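Local coordinates for protein capsid (Human calicivirus NLV/Boxer/2001/US, PDB 4RDL) that forms the capsid of a norovirus and, through the protruding domain described here, binds fucosylated histo-blood group glycans such as Lewis y, at residues V53-L59 and F241-P247; G209-A213 and R304-L308; M117-K121 and P132-V136. All coordinates share one frame; numbering follows the deposited sequence.

Contact 1. Residues V53-L59 and F241-P247; sequences VTLDGQL and FVNEQAP
G57 and V242 bring the backbones closest, their CA atoms 4.1 Å apart, where the type I turn T54-G57 settles on the C-terminal end of helix 235-244. CA of G57 lies 3.3 Å from O of F241, an approach possible because G57 has no side chain. Beyond it Q245 has left the helix with positive phi (51°), and its CA makes a CA-H...O contact with O of D56. The Q245 side chain folds back at chi2 (-80°), so that NE2 donates twice: to O of V242 at 2.9 Å and, from above the carbonyl plane, to O of G57 at 3.0 Å. A water joins O of L55 to N of A246; another joins O of D56 to OE1 of Q245. The contact joins a loop early in the chain to a late helix, consistent with the discontinuous P1 subdomain of norovirus protruding domains. On the apolar side, CG1 of V53 touches the edge of the F241 ring at CD2 (3.9 Å), while CD2 of L55, lying alongside, reaches CE2 of F241 at 3.7 Å. F14 adds a second ring beside F241. CG2 of V242 meets CD2 of L59 at 3.7 Å, and I19 of the second subunit packs on V242.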
ATOM      1  N   VAL A  53     -14.302   1.552   8.938  1.00 10.30           N
ATOM      2  CA  VAL A  53     -13.910   1.141  10.284  1.00 10.96           C
ATOM      3  C   VAL A  53     -14.588   2.089  11.273  1.00 10.93           C
ATOM      4  O   VAL A  53     -14.814   3.253  10.963  1.00 12.77           O
ATOM      5  CB  VAL A  53     -12.370   1.213  10.456  1.00 11.96           C
ATOM      6  CG1 VAL A  53     -11.876   2.664  10.387  1.00 13.89           C
ATOM      7  CG2 VAL A  53     -11.915   0.541  11.743  1.00 13.89           C
ATOM      8  N   THR A  54     -14.945   1.583  12.447  1.00 11.98           N
ATOM      9  CA  THR A  54     -15.446   2.456  13.496  1.00 12.46           C
ATOM     10  C   THR A  54     -14.276   3.187  14.156  1.00 12.25           C
ATOM     11  O   THR A  54     -13.115   2.772  14.037  1.00 12.77           O
ATOM     12  CB  THR A  54     -16.193   1.672  14.572  1.00 14.76           C
ATOM     13  OG1 THR A  54     -15.302   0.718  15.167  1.00 15.34           O
ATOM     14  CG2 THR A  54     -17.383   0.943  13.968  1.00 15.70           C
ATOM     15  N   LEU A  55     -14.569   4.273  14.863  1.00 13.03           N
ATOM     16  CA  LEU A  55     -13.507   4.997  15.560  1.00 13.28           C
ATOM     17  C   LEU A  55     -12.835   4.146  16.632  1.00 14.20           C
ATOM     18  O   LEU A  55     -11.673   4.391  16.987  1.00 15.16           O
ATOM     19  CB  LEU A  55     -14.025   6.303  16.168  1.00 13.11           C
ATOM     20  CG  LEU A  55     -14.578   7.303  15.154  1.00 14.14           C
ATOM     21  CD1 LEU A  55     -14.889   8.619  15.861  1.00 14.36           C
ATOM     22  CD2 LEU A  55     -13.592   7.524  14.003  1.00 14.40           C
ATOM     23  N   ASP A  56     -13.554   3.154  17.155  1.00 14.21           N
ATOM     24  CA  ASP A  56     -12.947   2.265  18.146  1.00 15.90           C
ATOM     25  C   ASP A  56     -12.272   1.019  17.541  1.00 15.21           C
ATOM     26  O   ASP A  56     -11.908   0.091  18.262  1.00 18.08           O
ATOM     27  CB  ASP A  56     -13.896   1.946  19.319  1.00 16.75           C
ATOM     28  CG  ASP A  56     -15.083   1.067  18.935  1.00 18.82           C
ATOM     29  OD1 ASP A  56     -15.149   0.541  17.810  1.00 19.09           O
ATOM     30  OD2 ASP A  56     -15.956   0.877  19.809  1.00 22.78           O
ATOM     31  N   GLY A  57     -12.091   1.019  16.220  1.00 13.90           N
ATOM     32  CA  GLY A  57     -11.231   0.042  15.567  1.00 14.03           C
ATOM     33  C   GLY A  57     -11.861  -1.244  15.049  1.00 14.70           C
ATOM     34  O   GLY A  57     -11.157  -2.241  14.867  1.00 17.17           O
ATOM     35  N   GLN A  58     -13.170  -1.231  14.803  1.00 14.00           N
ATOM     36  CA  GLN A  58     -13.866  -2.395  14.251  1.00 14.30           C
ATOM     37  C   GLN A  58     -13.968  -2.289  12.734  1.00 13.64           C
ATOM     38  O   GLN A  58     -14.677  -1.422  12.212  1.00 14.99           O
ATOM     39  CB  GLN A  58     -15.272  -2.521  14.843  1.00 17.16           C
ATOM     40  CG  GLN A  58     -15.320  -2.658  16.355  1.00 22.96           C
ATOM     41  CD  GLN A  58     -16.742  -2.622  16.896  1.00 29.06           C
ATOM     42  OE1 GLN A  58     -17.141  -1.670  17.574  1.00 32.12           O
ATOM     43  NE2 GLN A  58     -17.514  -3.664  16.599  1.00 30.45           N
ATOM     44  N   LEU A  59     -13.248  -3.158  12.028  1.00 13.04           N
ATOM     45  CA  LEU A  59     -13.272  -3.165  10.571  1.00 12.85           C
ATOM     46  C   LEU A  59     -14.646  -3.534  10.034  1.00 12.55           C
ATOM     47  O   LEU A  59     -15.333  -4.388  10.602  1.00 14.67           O
ATOM     48  CB  LEU A  59     -12.230  -4.148  10.022  1.00 12.65           C
ATOM     49  CG  LEU A  59     -10.772  -3.754  10.276  1.00 12.31           C
ATOM     50  CD1 LEU A  59      -9.845  -4.931  10.042  1.00 13.76           C
ATOM     51  CD2 LEU A  59     -10.382  -2.565   9.407  1.00 14.03           C
ATOM     52  N   PHE A 241      -6.818   3.209  13.883  1.00 12.27           N
ATOM     53  CA  PHE A 241      -7.923   2.878  14.782  1.00 12.02           C
ATOM     54  C   PHE A 241      -7.896   1.395  15.162  1.00 13.18           C
ATOM     55  O   PHE A 241      -8.199   1.036  16.295  1.00 15.11           O
ATOM     56  CB  PHE A 241      -9.269   3.266  14.160  1.00 12.84           C
ATOM     57  CG  PHE A 241      -9.397   4.737  13.849  1.00 12.81           C
ATOM     58  CD1 PHE A 241      -8.676   5.684  14.567  1.00 13.39           C
ATOM     59  CD2 PHE A 241     -10.240   5.172  12.837  1.00 12.53           C
ATOM     60  CE1 PHE A 241      -8.789   7.035  14.277  1.00 13.81           C
ATOM     61  CE2 PHE A 241     -10.358   6.520  12.542  1.00 13.02           C
ATOM     62  CZ  PHE A 241      -9.636   7.455  13.269  1.00 12.82           C
ATOM     63  N   VAL A 242      -7.528   0.530  14.222  1.00 13.15           N
ATOM     64  CA  VAL A 242      -7.426  -0.893  14.528  1.00 14.23           C
ATOM     65  C   VAL A 242      -6.344  -1.119  15.582  1.00 14.81           C
ATOM     66  O   VAL A 242      -6.525  -1.881  16.541  1.00 17.80           O
ATOM     67  CB  VAL A 242      -7.127  -1.730  13.268  1.00 13.69           C
ATOM     68  CG1 VAL A 242      -6.782  -3.172  13.655  1.00 16.65           C
ATOM     69  CG2 VAL A 242      -8.322  -1.702  12.333  1.00 15.33           C
ATOM     70  N   ASN A 243      -5.219  -0.438  15.405  1.00 14.55           N
ATOM     71  CA  ASN A 243      -4.121  -0.524  16.356  1.00 15.62           C
ATOM     72  C   ASN A 243      -4.497  -0.047  17.762  1.00 16.22           C
ATOM     73  O   ASN A 243      -4.182  -0.696  18.761  1.00 19.37           O
ATOM     74  CB  ASN A 243      -2.940   0.300  15.850  1.00 16.66           C
ATOM     75  CG  ASN A 243      -1.665  -0.025  16.572  1.00 19.31           C
ATOM     76  OD1 ASN A 243      -1.005  -1.008  16.254  1.00 21.25           O
ATOM     77  ND2 ASN A 243      -1.314   0.788  17.558  1.00 21.36           N
ATOM     78  N   GLU A 244      -5.170   1.096  17.831  1.00 15.70           N
ATOM     79  CA  GLU A 244      -5.442   1.757  19.104  1.00 15.83           C
ATOM     80  C   GLU A 244      -6.608   1.157  19.882  1.00 16.42           C
ATOM     81  O   GLU A 244      -6.534   1.026  21.100  1.00 18.31           O
ATOM     82  CB  GLU A 244      -5.687   3.255  18.878  1.00 17.00           C
ATOM     83  CG  GLU A 244      -4.478   3.987  18.353  1.00 18.07           C
ATOM     84  CD  GLU A 244      -3.316   3.916  19.313  1.00 21.88           C
ATOM     85  OE1 GLU A 244      -3.342   4.635  20.337  1.00 23.65           O
ATOM     86  OE2 GLU A 244      -2.385   3.125  19.058  1.00 24.76           O
ATOM     87  N   GLN A 245      -7.686   0.817  19.183  1.00 16.95           N
ATOM     88  CA  GLN A 245      -8.892   0.322  19.840  1.00 18.69           C
ATOM     89  C   GLN A 245      -9.319   1.259  20.975  1.00 17.80           C
ATOM     90  O   GLN A 245      -9.681   0.809  22.068  1.00 21.37           O
ATOM     91  CB  GLN A 245      -8.657  -1.083  20.398  1.00 22.73           C
ATOM     92  CG  GLN A 245      -8.229  -2.102  19.355  1.00 26.03           C
ATOM     93  CD  GLN A 245      -9.392  -2.626  18.547  1.00 26.92           C
ATOM     94  OE1 GLN A 245     -10.387  -3.100  19.104  1.00 29.21           O
ATOM     95  NE2 GLN A 245      -9.283  -2.544  17.230  1.00 28.83           N
ATOM     96  N   ALA A 246      -9.269   2.563  20.721  1.00 17.38           N
ATOM     97  CA  ALA A 246      -9.649   3.542  21.735  1.00 17.30           C
ATOM     98  C   ALA A 246     -11.164   3.614  21.860  1.00 18.04           C
ATOM     99  O   ALA A 246     -11.862   3.776  20.864  1.00 18.03           O
ATOM    100  CB  ALA A 246      -9.080   4.912  21.398  1.00 17.77           C
ATOM    101  N   PRO A 247     -11.684   3.481  23.089  1.00 19.28           N
ATOM    102  CA  PRO A 247     -13.133   3.590  23.265  1.00 20.06           C
ATOM    103  C   PRO A 247     -13.670   4.942  22.802  1.00 19.49           C
ATOM    104  O   PRO A 247     -13.021   5.975  22.987  1.00 18.64           O
ATOM    105  CB  PRO A 247     -13.306   3.436  24.779  1.00 21.60           C
ATOM    106  CG  PRO A 247     -12.145   2.580  25.182  1.00 23.42           C
ATOM    107  CD  PRO A 247     -11.006   3.058  24.327  1.00 21.18           C
TER
HETATM  108  O   HOH W   1      -9.159   3.776  18.035  1.00 17.65           O
HETATM  109  O   HOH W   2     -12.928  -1.625  20.129  1.00 46.19           O

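Contact 2. Residues G209-A213 and R304-L308; sequences GFGEA and RYYQL
F210 sends its side chain from a type I' turn, G209-E212, across to the R304-L308 tail and meets it from CB to the far end of the ring. CB lies 4.1 Å from OE1 of Q307. Farther out, CD1 is 3.5 Å from O of R304, and CE1 comes in to 3.2 Å from the same oxygen, which approaches the ring obliquely. The far end of the ring meets Y305, with CZ 3.4 Å from CD1 of Y305 and CE2 close to the same atom. The two rings are inclined at 74° and make an oblique pair, while CA of Y305 sits over one face of the phenyl group.

The F210 backbone is held as well. NE2 of Q307 donates to O of F210 at 3.0 Å with a fairly straight N-H (158°), the oxygen lying in the amide plane. Q307 gets there because its chain bends at chi2 (62°) after an extended start. A water supplies a second donor to O of F210; it also donates to OE2 of E212 at 2.8 Å and accepts from N of L308, tying both segments together at one point. The carboxylate of E212 has further partners: K270 bridges to OE2, and the hydroxyls of Y272 and T278 bond OE1. K270 also bonds O of R304 and O of Y306, so one ammonium group serves both segments and probably favours an ionised E212. R304 turns its own charge to D251.

The arrangement is a type I' turn leading into strand 213-220, with the last residues of the chain laid against it after strand 295-302; both strands belong to one antiparallel sheet, consistent with the P1 subdomain of norovirus protruding domains.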
ATOM      1  N   GLY A 209     -26.517  16.905   9.785  1.00 29.28           N
ATOM      2  CA  GLY A 209     -27.205  18.176   9.946  1.00 27.03           C
ATOM      3  C   GLY A 209     -26.241  19.282  10.337  1.00 23.58           C
ATOM      4  O   GLY A 209     -25.037  19.155  10.137  1.00 23.37           O
ATOM      5  N   PHE A 210     -26.769  20.373  10.887  1.00 21.51           N
ATOM      6  CA  PHE A 210     -25.946  21.490  11.340  1.00 21.65           C
ATOM      7  C   PHE A 210     -25.057  22.049  10.237  1.00 20.83           C
ATOM      8  O   PHE A 210     -23.967  22.583  10.505  1.00 19.91           O
ATOM      9  CB  PHE A 210     -25.120  21.098  12.572  1.00 24.21           C
ATOM     10  CG  PHE A 210     -25.919  20.374  13.613  1.00 25.24           C
ATOM     11  CD1 PHE A 210     -25.763  19.012  13.802  1.00 25.69           C
ATOM     12  CD2 PHE A 210     -26.848  21.052  14.386  1.00 29.07           C
ATOM     13  CE1 PHE A 210     -26.503  18.337  14.753  1.00 26.19           C
ATOM     14  CE2 PHE A 210     -27.594  20.384  15.338  1.00 29.30           C
ATOM     15  CZ  PHE A 210     -27.421  19.026  15.522  1.00 28.13           C
ATOM     16  N   GLY A 211     -25.538  21.935   9.000  1.00 22.09           N
ATOM     17  CA  GLY A 211     -24.847  22.484   7.849  1.00 22.00           C
ATOM     18  C   GLY A 211     -23.731  21.585   7.365  1.00 18.85           C
ATOM     19  O   GLY A 211     -22.975  21.954   6.468  1.00 19.85           O
ATOM     20  N   GLU A 212     -23.632  20.398   7.954  1.00 16.21           N
ATOM     21  CA  GLU A 212     -22.483  19.533   7.714  1.00 14.54           C
ATOM     22  C   GLU A 212     -22.584  18.713   6.435  1.00 13.31           C
ATOM     23  O   GLU A 212     -23.670  18.320   5.994  1.00 16.60           O
ATOM     24  CB  GLU A 212     -22.218  18.629   8.919  1.00 14.26           C
ATOM     25  CG  GLU A 212     -21.875  19.436  10.171  1.00 15.01           C
ATOM     26  CD  GLU A 212     -21.724  18.598  11.423  1.00 14.05           C
ATOM     27  OE1 GLU A 212     -21.433  17.387  11.325  1.00 16.09           O
ATOM     28  OE2 GLU A 212     -21.896  19.172  12.521  1.00 14.80           O
ATOM     29  N   ALA A 213     -21.420  18.471   5.850  1.00 12.12           N
ATOM     30  CA  ALA A 213     -21.299  17.667   4.638  1.00 11.80           C
ATOM     31  C   ALA A 213     -20.183  16.651   4.823  1.00 10.52           C
ATOM     32  O   ALA A 213     -19.152  16.949   5.426  1.00 11.55           O
ATOM     33  CB  ALA A 213     -21.008  18.563   3.437  1.00 12.96           C
ATOM     34  N   ARG A 304     -22.965  16.224  19.452  1.00 16.39           N
ATOM     35  CA  ARG A 304     -23.409  16.324  18.066  1.00 15.81           C
ATOM     36  C   ARG A 304     -23.785  17.756  17.709  1.00 13.48           C
ATOM     37  O   ARG A 304     -23.817  18.108  16.535  1.00 14.50           O
ATOM     38  CB  ARG A 304     -24.597  15.396  17.819  1.00 18.66           C
ATOM     39  CG  ARG A 304     -25.799  15.662  18.715  1.00 21.78           C
ATOM     40  CD  ARG A 304     -26.726  14.450  18.717  1.00 26.69           C
ATOM     41  NE  ARG A 304     -27.854  14.610  19.631  1.00 33.00           N
ATOM     42  CZ  ARG A 304     -27.841  14.244  20.910  1.00 35.73           C
ATOM     43  NH1 ARG A 304     -26.752  13.698  21.435  1.00 36.31           N
ATOM     44  NH2 ARG A 304     -28.918  14.427  21.667  1.00 36.48           N
ATOM     45  N   TYR A 305     -24.075  18.572  18.727  1.00 14.26           N
ATOM     46  CA  TYR A 305     -24.502  19.954  18.520  1.00 14.26           C
ATOM     47  C   TYR A 305     -23.354  20.935  18.308  1.00 13.36           C
ATOM     48  O   TYR A 305     -23.586  22.106  18.019  1.00 14.62           O
ATOM     49  CB  TYR A 305     -25.409  20.415  19.669  1.00 14.72           C
ATOM     50  CG  TYR A 305     -26.685  19.611  19.738  1.00 15.87           C
ATOM     51  CD1 TYR A 305     -27.726  19.854  18.851  1.00 17.30           C
ATOM     52  CD2 TYR A 305     -26.833  18.581  20.655  1.00 16.73           C
ATOM     53  CE1 TYR A 305     -28.886  19.111  18.892  1.00 18.84           C
ATOM     54  CE2 TYR A 305     -27.997  17.827  20.700  1.00 17.91           C
ATOM     55  CZ  TYR A 305     -29.015  18.097  19.811  1.00 20.09           C
ATOM     56  OH  TYR A 305     -30.176  17.361  19.833  1.00 23.87           O
ATOM     57  N   TYR A 306     -22.118  20.462  18.444  1.00 13.06           N
ATOM     58  CA  TYR A 306     -20.961  21.321  18.205  1.00 12.67           C
ATOM     59  C   TYR A 306     -21.077  21.938  16.810  1.00 13.21           C
ATOM     60  O   TYR A 306     -21.193  21.228  15.809  1.00 14.35           O
ATOM     61  CB  TYR A 306     -19.660  20.525  18.331  1.00 13.21           C
ATOM     62  CG  TYR A 306     -18.405  21.367  18.268  1.00 12.50           C
ATOM     63  CD1 TYR A 306     -17.715  21.703  19.431  1.00 12.91           C
ATOM     64  CD2 TYR A 306     -17.900  21.819  17.049  1.00 13.49           C
ATOM     65  CE1 TYR A 306     -16.566  22.468  19.385  1.00 13.59           C
ATOM     66  CE2 TYR A 306     -16.747  22.584  16.992  1.00 12.96           C
ATOM     67  CZ  TYR A 306     -16.084  22.908  18.166  1.00 13.06           C
ATOM     68  OH  TYR A 306     -14.939  23.674  18.135  1.00 13.51           O
ATOM     69  N   GLN A 307     -21.053  23.263  16.745  1.00 12.41           N
ATOM     70  CA  GLN A 307     -21.307  23.968  15.494  1.00 12.49           C
ATOM     71  C   GLN A 307     -20.016  24.348  14.773  1.00 12.26           C
ATOM     72  O   GLN A 307     -19.211  25.127  15.290  1.00 13.25           O
ATOM     73  CB  GLN A 307     -22.116  25.237  15.776  1.00 16.77           C
ATOM     74  CG  GLN A 307     -22.564  25.941  14.522  1.00 23.68           C
ATOM     75  CD  GLN A 307     -23.481  25.083  13.683  1.00 26.45           C
ATOM     76  OE1 GLN A 307     -24.642  24.868  14.040  1.00 28.16           O
ATOM     77  NE2 GLN A 307     -22.967  24.582  12.565  1.00 28.04           N
ATOM     78  N   LEU A 308     -19.805  23.788  13.584  1.00 13.06           N
ATOM     79  CA  LEU A 308     -18.630  24.123  12.795  1.00 13.22           C
ATOM     80  C   LEU A 308     -18.851  25.427  12.043  1.00 14.36           C
ATOM     81  O   LEU A 308     -19.994  25.771  11.711  1.00 14.70           O
ATOM     82  CB  LEU A 308     -18.314  23.000  11.814  1.00 13.67           C
ATOM     83  CG  LEU A 308     -18.018  21.634  12.434  1.00 12.96           C
ATOM     84  CD1 LEU A 308     -17.937  20.573  11.334  1.00 14.50           C
ATOM     85  CD2 LEU A 308     -16.726  21.683  13.221  1.00 15.57           C
ATOM     86  OXT LEU A 308     -17.895  26.166  11.768  1.00 15.36           O
TER
HETATM   87  O   HOH W   3     -21.729  21.980  12.395  1.00 15.02           O

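Contact 3. Residues M117-K121 and P132-V136; sequences MTFVK and PSGKV
M117 N donates to O of V136 at 2.8 Å, and V136 N answers to O of M117 at 3.0 Å. With this hydrogen-bonded pair the strands 113-121 and 133-139 form an antiparallel beta hairpin, segments 117-121 and 133-136 running 147° apart, with strand 133-139 outermost in its sheet within this chain. F119 and G134 form the next hydrogen-bonded pair, and beyond S133 the pairing is extended by K121 N, which bonds O of P132.

The F119 ring occupies the space where a side chain on G134 would have to stand. With chi1 at 67°, CG stands between the backbone N and the carbonyl carbon, and the ring lies flat across G134, whose CA makes a CH-pi contact 3.9 Å from the ring centroid and 17° off the normal. CE2 of F119 runs on to 3.4 Å from N of K135, and CD2 of F119 touches CG1 of V136 at 4.0 Å. F163 meets F119 edge-to-face, and L170 of the neighbouring strand packs against it too.

The other face carries T118, V120, S133 and K135 and turns toward the second subunit: T173 of that subunit packs on T118 and V120, and its W174 on P132 and S133. The hairpin loop holds T129, G130 and D131, which line a glycan pocket, and the side chain of P132 is about 6 Å from a bound fucose. OG of S133 hydrogen-bonds OD1 of D131. Beside it, CG1 of V120 rests 3.9 Å from CB of S133.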
ATOM      1  N   MET A 117      -7.523  -5.476 -14.756  1.00 10.71           N
ATOM      2  CA  MET A 117      -6.608  -6.031 -13.768  1.00 10.10           C
ATOM      3  C   MET A 117      -5.300  -6.450 -14.405  1.00 10.74           C
ATOM      4  O   MET A 117      -5.265  -6.940 -15.541  1.00 12.91           O
ATOM      5  CB  MET A 117      -7.224  -7.259 -13.085  1.00 12.09           C
ATOM      6  CG  MET A 117      -8.646  -7.075 -12.570  1.00 12.33           C
ATOM      7  SD  MET A 117      -8.815  -5.853 -11.261  1.00 11.92           S
ATOM      8  CE  MET A 117      -7.994  -6.653  -9.892  1.00 11.88           C
ATOM      9  N   THR A 118      -4.223  -6.285 -13.655  1.00 10.06           N
ATOM     10  CA  THR A 118      -2.957  -6.900 -14.001  1.00 10.12           C
ATOM     11  C   THR A 118      -2.754  -8.034 -13.007  1.00  9.85           C
ATOM     12  O   THR A 118      -3.104  -7.898 -11.839  1.00 12.70           O
ATOM     13  CB  THR A 118      -1.819  -5.882 -13.917  1.00 11.98           C
ATOM     14  OG1 THR A 118      -1.959  -4.938 -14.986  1.00 12.82           O
ATOM     15  CG2 THR A 118      -0.464  -6.565 -14.032  1.00 13.95           C
ATOM     16  N   PHE A 119      -2.211  -9.163 -13.449  1.00  9.72           N
ATOM     17  CA  PHE A 119      -2.027 -10.268 -12.519  1.00  9.86           C
ATOM     18  C   PHE A 119      -0.716 -11.009 -12.709  1.00  9.33           C
ATOM     19  O   PHE A 119      -0.082 -10.933 -13.767  1.00 10.31           O
ATOM     20  CB  PHE A 119      -3.210 -11.250 -12.555  1.00 10.27           C
ATOM     21  CG  PHE A 119      -3.352 -12.009 -13.852  1.00 11.57           C
ATOM     22  CD1 PHE A 119      -2.610 -13.164 -14.089  1.00 11.47           C
ATOM     23  CD2 PHE A 119      -4.241 -11.581 -14.825  1.00 12.77           C
ATOM     24  CE1 PHE A 119      -2.754 -13.863 -15.274  1.00 13.11           C
ATOM     25  CE2 PHE A 119      -4.395 -12.282 -16.006  1.00 13.92           C
ATOM     26  CZ  PHE A 119      -3.649 -13.419 -16.231  1.00 14.04           C
ATOM     27  N   VAL A 120      -0.321 -11.729 -11.662  1.00  9.41           N
ATOM     28  CA  VAL A 120       0.851 -12.587 -11.709  1.00 10.03           C
ATOM     29  C   VAL A 120       0.551 -13.914 -11.024  1.00  9.99           C
ATOM     30  O   VAL A 120      -0.192 -13.962 -10.036  1.00 10.48           O
ATOM     31  CB  VAL A 120       2.069 -11.928 -11.013  1.00 10.57           C
ATOM     32  CG1 VAL A 120       2.532 -10.686 -11.792  1.00 11.70           C
ATOM     33  CG2 VAL A 120       1.768 -11.581  -9.554  1.00 12.58           C
ATOM     34  N   LYS A 121       1.129 -14.991 -11.548  1.00 10.02           N
ATOM     35  CA  LYS A 121       1.120 -16.254 -10.821  1.00 10.68           C
ATOM     36  C   LYS A 121       1.817 -16.059  -9.477  1.00 10.86           C
ATOM     37  O   LYS A 121       2.782 -15.291  -9.378  1.00 10.93           O
ATOM     38  CB  LYS A 121       1.822 -17.341 -11.641  1.00 12.51           C
ATOM     39  CG  LYS A 121       1.078 -17.696 -12.918  1.00 13.09           C
ATOM     40  CD  LYS A 121       1.637 -18.964 -13.573  1.00 14.85           C
ATOM     41  CE  LYS A 121       3.067 -18.761 -14.041  1.00 17.32           C
ATOM     42  NZ  LYS A 121       3.556 -19.961 -14.815  1.00 18.41           N
ATOM     43  N   PRO A 132       5.487 -14.527 -15.549  1.00 10.70           N
ATOM     44  CA  PRO A 132       4.347 -15.008 -14.765  1.00 11.77           C
ATOM     45  C   PRO A 132       3.122 -14.114 -14.897  1.00 11.38           C
ATOM     46  O   PRO A 132       2.126 -14.354 -14.209  1.00 12.08           O
ATOM     47  CB  PRO A 132       4.869 -14.906 -13.339  1.00 13.15           C
ATOM     48  CG  PRO A 132       5.716 -13.651 -13.373  1.00 13.85           C
ATOM     49  CD  PRO A 132       6.370 -13.654 -14.754  1.00 11.67           C
ATOM     50  N   SER A 133       3.186 -13.107 -15.764  1.00 11.02           N
ATOM     51  CA  SER A 133       2.202 -12.020 -15.726  1.00 10.39           C
ATOM     52  C   SER A 133       1.171 -12.049 -16.852  1.00 10.55           C
ATOM     53  O   SER A 133       1.404 -12.602 -17.931  1.00 12.16           O
ATOM     54  CB  SER A 133       2.910 -10.656 -15.719  1.00 11.60           C
ATOM     55  OG  SER A 133       3.453 -10.322 -16.991  1.00 13.03           O
ATOM     56  N   GLY A 134       0.038 -11.409 -16.589  1.00 12.02           N
ATOM     57  CA  GLY A 134      -0.984 -11.230 -17.595  1.00 12.39           C
ATOM     58  C   GLY A 134      -1.879 -10.067 -17.233  1.00 10.97           C
ATOM     59  O   GLY A 134      -1.591  -9.314 -16.297  1.00 11.41           O
ATOM     60  N   LYS A 135      -2.959  -9.908 -17.986  1.00 12.86           N
ATOM     61  CA  LYS A 135      -3.940  -8.880 -17.695  1.00 11.75           C
ATOM     62  C   LYS A 135      -5.297  -9.405 -18.105  1.00 11.60           C
ATOM     63  O   LYS A 135      -5.396 -10.312 -18.939  1.00 14.58           O
ATOM     64  CB  LYS A 135      -3.619  -7.598 -18.448  1.00 15.21           C
ATOM     65  CG  LYS A 135      -3.550  -7.795 -19.946  1.00 18.73           C
ATOM     66  CD  LYS A 135      -3.022  -6.561 -20.645  1.00 21.85           C
ATOM     67  CE  LYS A 135      -3.985  -5.397 -20.517  1.00 21.54           C
ATOM     68  NZ  LYS A 135      -3.559  -4.268 -21.394  1.00 20.47           N
ATOM     69  N   VAL A 136      -6.346  -8.848 -17.517  1.00 10.73           N
ATOM     70  CA  VAL A 136      -7.690  -9.327 -17.790  1.00 10.50           C
ATOM     71  C   VAL A 136      -8.705  -8.294 -17.328  1.00 10.22           C
ATOM     72  O   VAL A 136      -8.424  -7.497 -16.432  1.00 12.94           O
ATOM     73  CB  VAL A 136      -7.935 -10.688 -17.097  1.00 11.92           C
ATOM     74  CG1 VAL A 136      -8.026 -10.526 -15.596  1.00 13.08           C
ATOM     75  CG2 VAL A 136      -9.185 -11.372 -17.651  1.00 13.77           C
TER

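Overall arrangement
Contacts 1 and 2 lie about 23 Å apart between centres, and both border the sheet containing strand 265-272: M271 packs against contact 1, while K270 and Y272 serve contact 2. Contact 3 belongs to the other sheet, beyond the chain's centre, its own centre about 34 Å from that of contact 1 and about 47 Å from that of contact 2. Along the chain, 53-59 comes first, then the hairpin 117-121/132-136, then 209-213, 241-247 and 304-308; contact 3 is thus nested within contact 1, whose segments alternate with those of contact 2. This is consistent with a glycan-binding P2 subdomain inserted into P1. Contacts 1 and 3 both touch the second subunit, at far-apart places on the dimer interface.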